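Local structure of MAGE domain-containing protein (Xenopus laevis, 7DG2) at residues Lys27-Arg32 / Ile75-Asn80; Leu99-Val104 / Glu123-Leu128; Tyr155-Lys160 / Glu170-Gln175; Thr181-Val186 / Tyr205-Glu210. The protein serves as the MAGE-family (Nse3-like) subunit that pairs with Nse1 and probably shapes Nse4 within the Smc5/6 complex. All blocks are in the same frame, centred on the assembly; numbering follows the deposited sequence.

Interaction 1. Residues Lys27-Arg32 / Ile75-Asn80; sequences KLPIKR and IYILTN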
# COMPACT_ATOMS: atom_id res chain seq x y z
N LYS B 27 -4.76 -3.82 8.08
CA LYS B 27 -4.44 -3.61 9.49
C LYS B 27 -5.46 -4.29 10.41
O LYS B 27 -5.70 -3.83 11.53
CB LYS B 27 -4.31 -2.13 9.83
CG LYS B 27 -3.18 -1.43 9.07
CD LYS B 27 -1.83 -2.07 9.36
CE LYS B 27 -0.72 -1.43 8.51
NZ LYS B 27 0.62 -2.00 8.83
N LEU B 28 -6.05 -5.39 9.95
CA LEU B 28 -6.77 -6.25 10.88
C LEU B 28 -5.78 -7.16 11.61
O LEU B 28 -4.87 -7.71 10.98
CB LEU B 28 -7.81 -7.09 10.13
CG LEU B 28 -8.86 -6.30 9.37
CD1 LEU B 28 -9.86 -7.23 8.68
CD2 LEU B 28 -9.57 -5.33 10.31
N PRO B 29 -5.91 -7.32 12.92
CA PRO B 29 -4.97 -8.19 13.63
C PRO B 29 -5.04 -9.62 13.12
O PRO B 29 -6.01 -10.04 12.48
CB PRO B 29 -5.41 -8.09 15.09
CG PRO B 29 -6.10 -6.75 15.17
CD PRO B 29 -6.80 -6.59 13.84
N ILE B 30 -3.99 -10.39 13.42
CA ILE B 30 -3.80 -11.72 12.87
C ILE B 30 -3.76 -12.71 14.02
O ILE B 30 -2.84 -12.67 14.85
CB ILE B 30 -2.52 -11.80 12.03
CG1 ILE B 30 -2.50 -10.65 11.02
CG2 ILE B 30 -2.42 -13.18 11.38
CD1 ILE B 30 -1.12 -10.37 10.39
N LYS B 31 -4.73 -13.64 14.07
CA LYS B 31 -4.76 -14.60 15.17
C LYS B 31 -3.67 -15.65 15.01
O LYS B 31 -3.52 -16.23 13.93
CB LYS B 31 -6.13 -15.30 15.24
CG LYS B 31 -7.31 -14.38 15.49
CD LYS B 31 -8.60 -15.17 15.39
CE LYS B 31 -9.84 -14.32 15.64
NZ LYS B 31 -11.04 -15.20 15.71
N ARG B 32 -2.92 -15.93 16.09
CA ARG B 32 -1.99 -17.06 16.04
C ARG B 32 -2.70 -18.34 15.61
O ARG B 32 -2.15 -19.13 14.82
CB ARG B 32 -1.35 -17.26 17.42
CG ARG B 32 -0.31 -18.35 17.48
CD ARG B 32 0.17 -18.53 18.92
NE ARG B 32 -0.83 -19.30 19.66
CZ ARG B 32 -0.76 -19.55 20.96
NH1 ARG B 32 0.27 -19.09 21.66
NH2 ARG B 32 -1.70 -20.28 21.56
N ILE B 75 -3.33 -12.57 19.48
CA ILE B 75 -3.47 -11.92 18.19
C ILE B 75 -2.29 -10.99 17.98
O ILE B 75 -1.83 -10.30 18.91
CB ILE B 75 -4.82 -11.19 18.03
CG1 ILE B 75 -4.97 -10.05 19.02
CG2 ILE B 75 -5.98 -12.19 18.20
CD1 ILE B 75 -6.14 -9.12 18.72
N TYR B 76 -1.77 -10.99 16.76
CA TYR B 76 -0.54 -10.29 16.41
C TYR B 76 -0.81 -9.11 15.48
O TYR B 76 -1.79 -9.10 14.75
CB TYR B 76 0.44 -11.20 15.69
CG TYR B 76 0.86 -12.44 16.45
CD1 TYR B 76 1.34 -12.36 17.75
CD2 TYR B 76 0.80 -13.69 15.85
CE1 TYR B 76 1.73 -13.51 18.44
CE2 TYR B 76 1.21 -14.83 16.52
CZ TYR B 76 1.67 -14.74 17.80
OH TYR B 76 2.05 -15.89 18.46
N ILE B 77 0.11 -8.14 15.51
CA ILE B 77 0.19 -7.09 14.50
C ILE B 77 1.64 -6.98 14.07
O ILE B 77 2.54 -7.58 14.67
CB ILE B 77 -0.33 -5.73 15.00
CG1 ILE B 77 0.57 -5.18 16.11
CG2 ILE B 77 -1.78 -5.82 15.46
CD1 ILE B 77 0.24 -3.73 16.47
N LEU B 78 1.88 -6.19 13.02
CA LEU B 78 3.23 -5.88 12.57
C LEU B 78 3.49 -4.40 12.82
O LEU B 78 2.70 -3.55 12.38
CB LEU B 78 3.39 -6.19 11.07
CG LEU B 78 3.23 -7.65 10.65
CD1 LEU B 78 3.28 -7.75 9.12
CD2 LEU B 78 4.31 -8.52 11.28
N THR B 79 4.57 -4.08 13.52
CA THR B 79 4.97 -2.69 13.75
C THR B 79 6.34 -2.44 13.13
O THR B 79 7.06 -3.37 12.75
CB THR B 79 5.00 -2.33 15.25
OG1 THR B 79 6.02 -3.11 15.89
CG2 THR B 79 3.65 -2.61 15.90
N ASN B 80 6.70 -1.16 13.03
CA ASN B 80 7.90 -0.78 12.30
C ASN B 80 9.09 -0.67 13.25
O ASN B 80 8.99 -0.03 14.30
CB ASN B 80 7.68 0.55 11.57
CG ASN B 80 8.52 0.67 10.33
OD1 ASN B 80 9.66 0.21 10.29
ND2 ASN B 80 7.94 1.27 9.28
O HOH W 1 1.57 -1.26 11.41
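Lys27 and Leu78 meet through a water that accepts from Lys27 NZ and lies within hydrogen-bonding distance of Leu78 O; the ammonium also forms a salt bridge with Asp24. Further on, Pro29 lays its ring carbon CB against Ile75 CD1 (3.8 Å) and, more distantly, Ile77 CG2. Ile30 is the hydrogen-bonded antiparallel partner of Tyr76: Ile30 N donates to Tyr76 O (2.9 Å) and Tyr76 N to Ile30 O (2.8 Å). The next pair, Lys31 with Ile75, is non-hydrogen-bonded, and Lys31 CG rests on Ile75 CG2 at 3.7 Å. Arg32 touches Tyr76 with its aliphatic part, CB lying 3.6 Å from Tyr76 CE2 and CD 3.3 Å from Tyr76 OH. Tyr76 CG, anti to the carbonyl carbon (chi1 -59°), sets the ring off on the face shared with Ile30, with CE2 and OH beside Arg32. An alanine in place of Tyr76 would probably keep the backbone pairing but leave the Arg32 methylenes without the ring carbon and hydroxyl they touch. Strand 30-31 is an outer strand of a small antiparallel sheet, as in winged-helix domains, with 75-80 in the middle and 64-70 beyond it; Ile30 packs on helix 6-23, and Leu78 reaches Leu58 of helix 47-62.

Interaction 2. Residues Leu99-Val104 / Glu123-Leu128; sequences LGLLMV and EMLRRL
Val104 on helix 94-111 carries the largest share of this contact, gathering three side chains of segment 123-128 round its CG1 methyl. Val104 CG1 is anti to the backbone N (chi1 169°), which directs it at Met124, whose CE comes to 3.6 Å from it; the same Met124 CE lies 3.6 Å from Val104 O. The bend at chi3 of Met124 turns CE into this position. Leu128 meets the valine tip to tip, Leu128 CD1 standing 4.0 Å from Val104 CG1. Leu125 contributes both of its methyls: CD1 and CD2 each approach Leu101 CD1 to 3.9 Å, and the two leucine side chains cross at about a right angle. Leu125 CD2 also reaches Val104 CG1 at 4.2 Å, joining the two groups. The segments run at 135° to each other with their axes 11.9 Å apart, a wide spacing bridged by the ends of side chains. Ile130 touches both Leu101 and Leu125, helix 142-152 packs on Leu101, and Thr13 of the Nse4 chain touches Met124. With saturated carbons and one thioether meeting in a buried place, the contact probably rests mainly on dispersion and exclusion of water, so that the fit of methyl groups matters more than any polar pairing.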
# COMPACT_ATOMS: atom_id res chain seq x y z
N LEU B 99 -4.77 8.64 9.12
CA LEU B 99 -3.98 8.71 10.35
C LEU B 99 -4.04 10.09 10.97
O LEU B 99 -4.00 10.22 12.20
CB LEU B 99 -2.52 8.31 10.07
CG LEU B 99 -1.73 8.03 11.34
CD1 LEU B 99 -2.18 6.71 11.95
CD2 LEU B 99 -0.26 8.01 11.05
N GLY B 100 -4.14 11.14 10.14
CA GLY B 100 -4.37 12.47 10.68
C GLY B 100 -5.64 12.52 11.51
O GLY B 100 -5.65 13.04 12.63
N LEU B 101 -6.73 11.96 10.98
CA LEU B 101 -7.99 11.95 11.73
C LEU B 101 -7.85 11.12 13.01
O LEU B 101 -8.26 11.55 14.09
CB LEU B 101 -9.12 11.42 10.86
CG LEU B 101 -10.44 11.19 11.60
CD1 LEU B 101 -10.95 12.48 12.21
CD2 LEU B 101 -11.49 10.59 10.67
N LEU B 102 -7.26 9.93 12.90
CA LEU B 102 -7.11 9.09 14.08
C LEU B 102 -6.29 9.79 15.15
O LEU B 102 -6.62 9.72 16.34
CB LEU B 102 -6.47 7.75 13.70
CG LEU B 102 -6.08 6.88 14.90
CD1 LEU B 102 -7.32 6.40 15.64
CD2 LEU B 102 -5.26 5.71 14.40
N MET B 103 -5.22 10.48 14.75
CA MET B 103 -4.37 11.12 15.75
C MET B 103 -5.13 12.20 16.51
O MET B 103 -4.92 12.39 17.72
CB MET B 103 -3.13 11.71 15.08
CG MET B 103 -2.26 12.54 16.01
SD MET B 103 -1.52 11.58 17.34
CE MET B 103 0.16 11.37 16.70
N VAL B 104 -6.00 12.92 15.82
CA VAL B 104 -6.81 13.95 16.48
C VAL B 104 -7.73 13.31 17.51
O VAL B 104 -7.90 13.82 18.63
CB VAL B 104 -7.59 14.74 15.42
CG1 VAL B 104 -8.65 15.62 16.08
CG2 VAL B 104 -6.64 15.57 14.59
N GLU B 123 -18.41 16.42 18.58
CA GLU B 123 -18.44 17.86 18.81
C GLU B 123 -17.13 18.51 18.37
O GLU B 123 -17.13 19.52 17.66
CB GLU B 123 -18.72 18.11 20.29
CG GLU B 123 -18.58 19.54 20.76
CD GLU B 123 -18.95 19.69 22.23
OE1 GLU B 123 -19.84 20.51 22.54
OE2 GLU B 123 -18.37 18.96 23.07
N MET B 124 -16.00 17.91 18.77
CA MET B 124 -14.70 18.38 18.31
C MET B 124 -14.59 18.30 16.79
O MET B 124 -14.22 19.27 16.13
CB MET B 124 -13.58 17.56 18.97
CG MET B 124 -12.17 17.89 18.46
SD MET B 124 -10.86 16.92 19.25
CE MET B 124 -11.23 15.29 18.60
N LEU B 125 -14.91 17.13 16.21
CA LEU B 125 -14.71 16.95 14.78
C LEU B 125 -15.59 17.88 13.95
O LEU B 125 -15.24 18.21 12.81
CB LEU B 125 -14.97 15.50 14.39
CG LEU B 125 -13.96 14.49 14.95
CD1 LEU B 125 -14.17 13.13 14.34
CD2 LEU B 125 -12.53 14.98 14.71
N ARG B 126 -16.73 18.32 14.50
CA ARG B 126 -17.57 19.25 13.75
C ARG B 126 -16.82 20.54 13.43
O ARG B 126 -16.99 21.11 12.34
CB ARG B 126 -18.85 19.57 14.52
CG ARG B 126 -19.77 20.58 13.82
CD ARG B 126 -21.10 20.73 14.55
NE ARG B 126 -22.19 20.01 13.89
CZ ARG B 126 -23.40 19.84 14.41
NH1 ARG B 126 -23.69 20.32 15.61
NH2 ARG B 126 -24.33 19.17 13.73
N ARG B 127 -15.97 21.00 14.35
CA ARG B 127 -15.18 22.19 14.10
C ARG B 127 -14.12 21.96 13.02
O ARG B 127 -13.60 22.92 12.46
CB ARG B 127 -14.52 22.68 15.39
CG ARG B 127 -15.54 23.12 16.44
CD ARG B 127 -14.89 23.87 17.59
NE ARG B 127 -14.01 23.03 18.39
CZ ARG B 127 -14.43 22.17 19.32
NH1 ARG B 127 -13.56 21.44 20.00
NH2 ARG B 127 -15.73 22.05 19.57
N LEU B 128 -13.79 20.70 12.73
CA LEU B 128 -12.94 20.35 11.61
C LEU B 128 -13.75 20.02 10.36
O LEU B 128 -13.21 19.43 9.42
CB LEU B 128 -12.02 19.19 11.99
CG LEU B 128 -11.24 19.43 13.28
CD1 LEU B 128 -10.41 18.21 13.67
CD2 LEU B 128 -10.34 20.65 13.15

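Interaction 3. Residues Tyr155-Lys160 / Glu170-Gln175; sequences YLEYNK and EFRWGQ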
# COMPACT_ATOMS: atom_id res chain seq x y z
N TYR B 155 -7.36 0.27 16.69
CA TYR B 155 -6.86 1.59 17.06
C TYR B 155 -7.70 2.22 18.16
O TYR B 155 -7.18 2.95 19.00
CB TYR B 155 -6.85 2.53 15.86
CG TYR B 155 -5.67 2.36 14.93
CD1 TYR B 155 -4.37 2.54 15.39
CD2 TYR B 155 -5.87 2.06 13.58
CE1 TYR B 155 -3.29 2.42 14.52
CE2 TYR B 155 -4.80 1.92 12.72
CZ TYR B 155 -3.52 2.11 13.19
OH TYR B 155 -2.47 1.96 12.32
N LEU B 156 -9.00 1.93 18.18
CA LEU B 156 -9.90 2.49 19.18
C LEU B 156 -10.75 1.38 19.77
O LEU B 156 -11.02 0.36 19.13
CB LEU B 156 -10.81 3.55 18.57
CG LEU B 156 -10.17 4.79 17.94
CD1 LEU B 156 -11.22 5.62 17.21
CD2 LEU B 156 -9.44 5.61 18.98
N GLU B 157 -11.18 1.59 21.01
CA GLU B 157 -12.28 0.85 21.63
C GLU B 157 -13.53 1.71 21.59
O GLU B 157 -13.47 2.93 21.77
CB GLU B 157 -11.96 0.49 23.07
CG GLU B 157 -10.96 -0.62 23.27
CD GLU B 157 -10.80 -0.96 24.74
OE1 GLU B 157 -11.52 -0.35 25.56
OE2 GLU B 157 -9.96 -1.82 25.06
N TYR B 158 -14.68 1.06 21.39
CA TYR B 158 -15.97 1.72 21.22
C TYR B 158 -16.93 0.98 22.15
O TYR B 158 -17.44 -0.08 21.78
CB TYR B 158 -16.43 1.66 19.77
CG TYR B 158 -17.69 2.42 19.42
CD1 TYR B 158 -17.79 3.78 19.65
CD2 TYR B 158 -18.78 1.77 18.82
CE1 TYR B 158 -18.94 4.48 19.31
CE2 TYR B 158 -19.93 2.47 18.48
CZ TYR B 158 -20.00 3.82 18.72
OH TYR B 158 -21.13 4.54 18.39
N ASN B 159 -17.15 1.53 23.34
CA ASN B 159 -17.77 0.79 24.44
C ASN B 159 -19.06 1.46 24.89
O ASN B 159 -19.13 2.69 24.99
CB ASN B 159 -16.81 0.68 25.63
CG ASN B 159 -15.50 0.00 25.26
OD1 ASN B 159 -15.48 -0.95 24.48
ND2 ASN B 159 -14.40 0.50 25.83
N LYS B 160 -20.07 0.64 25.18
CA LYS B 160 -21.30 1.18 25.75
C LYS B 160 -21.02 1.76 27.13
O LYS B 160 -20.32 1.15 27.94
CB LYS B 160 -22.37 0.09 25.84
CG LYS B 160 -22.99 -0.30 24.52
CD LYS B 160 -23.88 -1.52 24.66
CE LYS B 160 -24.47 -1.92 23.32
NZ LYS B 160 -25.34 -3.12 23.44
N GLU B 170 -18.69 5.47 24.51
CA GLU B 170 -17.47 6.21 24.79
C GLU B 170 -16.28 5.50 24.15
O GLU B 170 -16.32 4.30 23.86
CB GLU B 170 -17.24 6.37 26.30
CG GLU B 170 -17.14 5.05 27.03
CD GLU B 170 -17.28 5.22 28.53
OE1 GLU B 170 -17.54 6.36 28.98
OE2 GLU B 170 -17.13 4.21 29.26
N PHE B 171 -15.21 6.26 23.93
CA PHE B 171 -14.04 5.78 23.22
C PHE B 171 -12.83 5.71 24.15
O PHE B 171 -12.63 6.59 25.00
CB PHE B 171 -13.69 6.71 22.06
CG PHE B 171 -14.58 6.59 20.87
CD1 PHE B 171 -14.31 5.65 19.88
CD2 PHE B 171 -15.65 7.46 20.69
CE1 PHE B 171 -15.09 5.58 18.75
CE2 PHE B 171 -16.43 7.39 19.56
CZ PHE B 171 -16.16 6.45 18.59
N ARG B 172 -12.01 4.68 23.96
CA ARG B 172 -10.68 4.60 24.56
C ARG B 172 -9.69 4.25 23.46
O ARG B 172 -10.08 3.84 22.36
CB ARG B 172 -10.62 3.54 25.67
CG ARG B 172 -11.71 3.67 26.74
CD ARG B 172 -11.51 2.64 27.85
NE ARG B 172 -10.21 2.81 28.50
CZ ARG B 172 -9.99 3.61 29.53
NH1 ARG B 172 -11.00 4.32 30.04
NH2 ARG B 172 -8.78 3.72 30.07
N TRP B 173 -8.40 4.39 23.75
CA TRP B 173 -7.38 3.84 22.86
C TRP B 173 -7.53 2.32 22.77
O TRP B 173 -7.75 1.64 23.77
CB TRP B 173 -5.97 4.14 23.36
CG TRP B 173 -5.49 5.55 23.21
CD1 TRP B 173 -6.23 6.68 23.11
CD2 TRP B 173 -4.11 5.95 23.16
NE1 TRP B 173 -5.40 7.78 23.01
CE2 TRP B 173 -4.10 7.36 23.03
CE3 TRP B 173 -2.90 5.26 23.20
CZ2 TRP B 173 -2.91 8.09 22.93
CZ3 TRP B 173 -1.71 5.99 23.11
CH2 TRP B 173 -1.73 7.39 22.99
N GLY B 174 -7.35 1.79 21.54
CA GLY B 174 -7.26 0.36 21.34
C GLY B 174 -5.84 -0.18 21.47
O GLY B 174 -4.87 0.57 21.53
N GLN B 175 -5.74 -1.52 21.47
CA GLN B 175 -4.46 -2.19 21.65
C GLN B 175 -3.47 -1.82 20.56
O GLN B 175 -2.26 -1.73 20.82
CB GLN B 175 -4.69 -3.70 21.68
CG GLN B 175 -5.48 -4.22 22.90
CD GLN B 175 -6.17 -5.56 22.63
OE1 GLN B 175 -6.59 -5.85 21.50
NE2 GLN B 175 -6.29 -6.39 23.67
O HOH W 2 -14.91 2.35 28.19
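The beta hairpin of strands 156-160 and 169-173, with Tyr158 and Phe171 paired on one face and Glu157 and Arg172 on the other, belongs to a sheet in strand order 1-3-2 that is consistent with the wing of a second winged-helix unit in MAGE domains. In its ladder, Glu157 N donates to Arg172 O (2.8 Å), the return bond from Arg172 N to Glu157 O is longer, and Asn159 exchanges two bonds with Glu170, of which Asn159 N to Glu170 O is nearly straight (178° at the hydrogen). Where the strands end, Gly174 N gives a bond to Tyr155 O (2.8 Å), approaching from above the carbonyl plane. Here glycine avoids a clash, since a side-chain carbon would run into Tyr155 C and Leu156 N. Tyr158 CD1 sits over one face of the Phe171 ring, toward its rim and 3.3 Å from Phe171 CZ, with the ring planes inclined by 40°. Leu156 CD1 adds a looser contact to Phe171 CD1. Phe171 also packs on Ile109 and Ile121, while Tyr158 OH bonds to Glu118. On the other face, Glu157 and Arg172 lie side by side and point the same way, but Glu157 OE1 stays 4.5 Å from Arg172 NE, beyond a salt bridge. Glu157 OE1 instead accepts from Asn159 ND2 on its anti side (3.0 Å), and the same ND2 donates to a water that in turn donates to Glu170 OE2.

Interaction 4. Residues Thr181-Val186 / Tyr205-Glu210; sequences TSKMKV and YKDAQE
A Met-aromatic contact and a salt bridge fasten helix 183-193 to helix 202-209. Met184 bends at chi2 and chi3 (61° and 77°), and its CE ends over one face of the Tyr205 ring, toward the rim, in a CH-pi contact at 3.8 Å from Tyr205 CE1; SD stands obliquely to the same ring as the Met-aromatic part. Met184 CE is also 3.7 Å from Ala208 CB and touches Gln209 CG, with the methionine and glutamine side chains side by side. Ser182 caps the start of the first of these helices, its OG accepting from Lys185 N, and that helix packs on helix 94-111 of the MAGE domain through Val186, while the later helix lies near the C-terminal end of the chain. Lys183 lays CB against Ala208 CB (3.8 Å). From there its chain runs extended to Asp207, where NZ donates to OD2 (3.1 Å) on the syn side, 34° out of the carboxylate plane, and more weakly to OD1. Asp207 OD2 also accepts from Asn114 ND2, a second grip on the carboxylate. An alanine in place of Lys183 would keep the contact to Ala208 CB but would probably leave the Asp207 charge without its cationic mate and open a gap beside the carboxylate. Beside the apolar contacts, one water accepts from Met184 N (3.0 Å) and donates to Ala208 O (2.8 Å).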
# COMPACT_ATOMS: atom_id res chain seq x y z
N THR B 181 1.90 3.76 18.76
CA THR B 181 2.31 5.08 19.27
C THR B 181 2.38 4.98 20.79
O THR B 181 2.48 3.89 21.37
CB THR B 181 1.39 6.19 18.72
OG1 THR B 181 1.96 7.48 18.98
CG2 THR B 181 -0.03 6.12 19.31
N SER B 182 2.40 6.12 21.47
CA SER B 182 2.50 6.13 22.92
C SER B 182 1.84 7.40 23.43
O SER B 182 1.64 8.36 22.69
CB SER B 182 3.95 6.07 23.40
OG SER B 182 4.60 7.32 23.20
N LYS B 183 1.53 7.41 24.73
CA LYS B 183 0.98 8.63 25.30
C LYS B 183 1.95 9.81 25.15
O LYS B 183 1.52 10.92 24.82
CB LYS B 183 0.64 8.41 26.78
CG LYS B 183 -0.57 7.52 27.00
CD LYS B 183 -0.80 7.34 28.50
CE LYS B 183 -2.06 6.54 28.78
NZ LYS B 183 -2.23 6.34 30.26
N MET B 184 3.25 9.58 25.35
CA MET B 184 4.20 10.68 25.26
C MET B 184 4.32 11.18 23.83
O MET B 184 4.40 12.39 23.59
CB MET B 184 5.57 10.26 25.81
CG MET B 184 6.57 11.41 25.90
SD MET B 184 6.01 12.71 27.02
CE MET B 184 6.35 11.96 28.62
N LYS B 185 4.32 10.27 22.85
CA LYS B 185 4.35 10.70 21.46
C LYS B 185 3.11 11.52 21.10
O LYS B 185 3.22 12.54 20.41
CB LYS B 185 4.45 9.48 20.53
CG LYS B 185 5.80 8.78 20.55
CD LYS B 185 6.87 9.60 19.86
CE LYS B 185 8.13 8.75 19.61
NZ LYS B 185 9.29 9.56 19.16
N VAL B 186 1.93 11.10 21.57
CA VAL B 186 0.72 11.87 21.27
C VAL B 186 0.77 13.24 21.96
O VAL B 186 0.39 14.26 21.38
CB VAL B 186 -0.53 11.07 21.65
CG1 VAL B 186 -1.78 11.95 21.53
CG2 VAL B 186 -0.67 9.84 20.74
N TYR B 205 1.55 15.02 31.05
CA TYR B 205 2.96 14.62 31.03
C TYR B 205 3.24 13.53 32.05
O TYR B 205 3.95 12.56 31.76
CB TYR B 205 3.84 15.84 31.28
CG TYR B 205 5.30 15.58 31.06
CD1 TYR B 205 5.87 15.77 29.80
CD2 TYR B 205 6.13 15.19 32.10
CE1 TYR B 205 7.21 15.55 29.59
CE2 TYR B 205 7.47 14.97 31.90
CZ TYR B 205 8.01 15.15 30.64
OH TYR B 205 9.35 14.93 30.44
N LYS B 206 2.72 13.67 33.27
CA LYS B 206 2.96 12.64 34.27
C LYS B 206 2.29 11.33 33.86
O LYS B 206 2.87 10.25 34.04
CB LYS B 206 2.47 13.10 35.65
CG LYS B 206 2.83 12.12 36.76
CD LYS B 206 2.73 12.76 38.15
CE LYS B 206 3.20 11.79 39.23
NZ LYS B 206 3.31 12.45 40.57
N ASP B 207 1.08 11.41 33.30
CA ASP B 207 0.40 10.20 32.84
C ASP B 207 1.19 9.51 31.73
O ASP B 207 1.26 8.28 31.67
CB ASP B 207 -1.01 10.53 32.38
CG ASP B 207 -1.82 9.30 32.04
OD1 ASP B 207 -1.75 8.30 32.79
OD2 ASP B 207 -2.54 9.33 31.03
N ALA B 208 1.82 10.30 30.86
CA ALA B 208 2.58 9.73 29.76
C ALA B 208 3.89 9.10 30.22
O ALA B 208 4.42 8.22 29.53
CB ALA B 208 2.85 10.80 28.70
N GLN B 209 4.42 9.53 31.36
CA GLN B 209 5.67 8.96 31.86
C GLN B 209 5.47 7.58 32.49
O GLN B 209 6.37 6.74 32.42
CB GLN B 209 6.32 9.90 32.87
CG GLN B 209 6.85 11.19 32.28
CD GLN B 209 8.07 11.72 33.01
OE1 GLN B 209 8.01 12.02 34.20
NE2 GLN B 209 9.19 11.82 32.30
N GLU B 210 4.31 7.34 33.10
CA GLU B 210 4.04 6.07 33.77
C GLU B 210 3.40 5.04 32.85
O GLU B 210 4.02 4.58 31.89
CB GLU B 210 3.15 6.29 35.00
CG GLU B 210 3.89 6.86 36.20
CD GLU B 210 3.29 8.17 36.70
OE1 GLU B 210 2.05 8.26 36.79
OE2 GLU B 210 4.07 9.10 36.99
O HOH W 3 4.19 7.19 26.94

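In the fold
The four contacts follow one another along the chain, each closing before the next opens. Interaction 1 touches none of the others: its sheet is separate from that of interaction 3, whose nearest atoms are about 4 Å away, and its centre lies about 25 and 23 Å from those of interactions 2 and 4. Interactions 2, 3 and 4 form a connected group. Helix 94-111 carries Leu102 against Tyr155 and Leu156 of the hairpin and Met103 against Val186, and Trp173 touches Val186 and the backbone of Ser182 and Lys183. Two small sheets, each with helices around it, are consistent with the tandem winged-helix build of MAGE domains, and the Nse4 chain reaches residues of all four contacts.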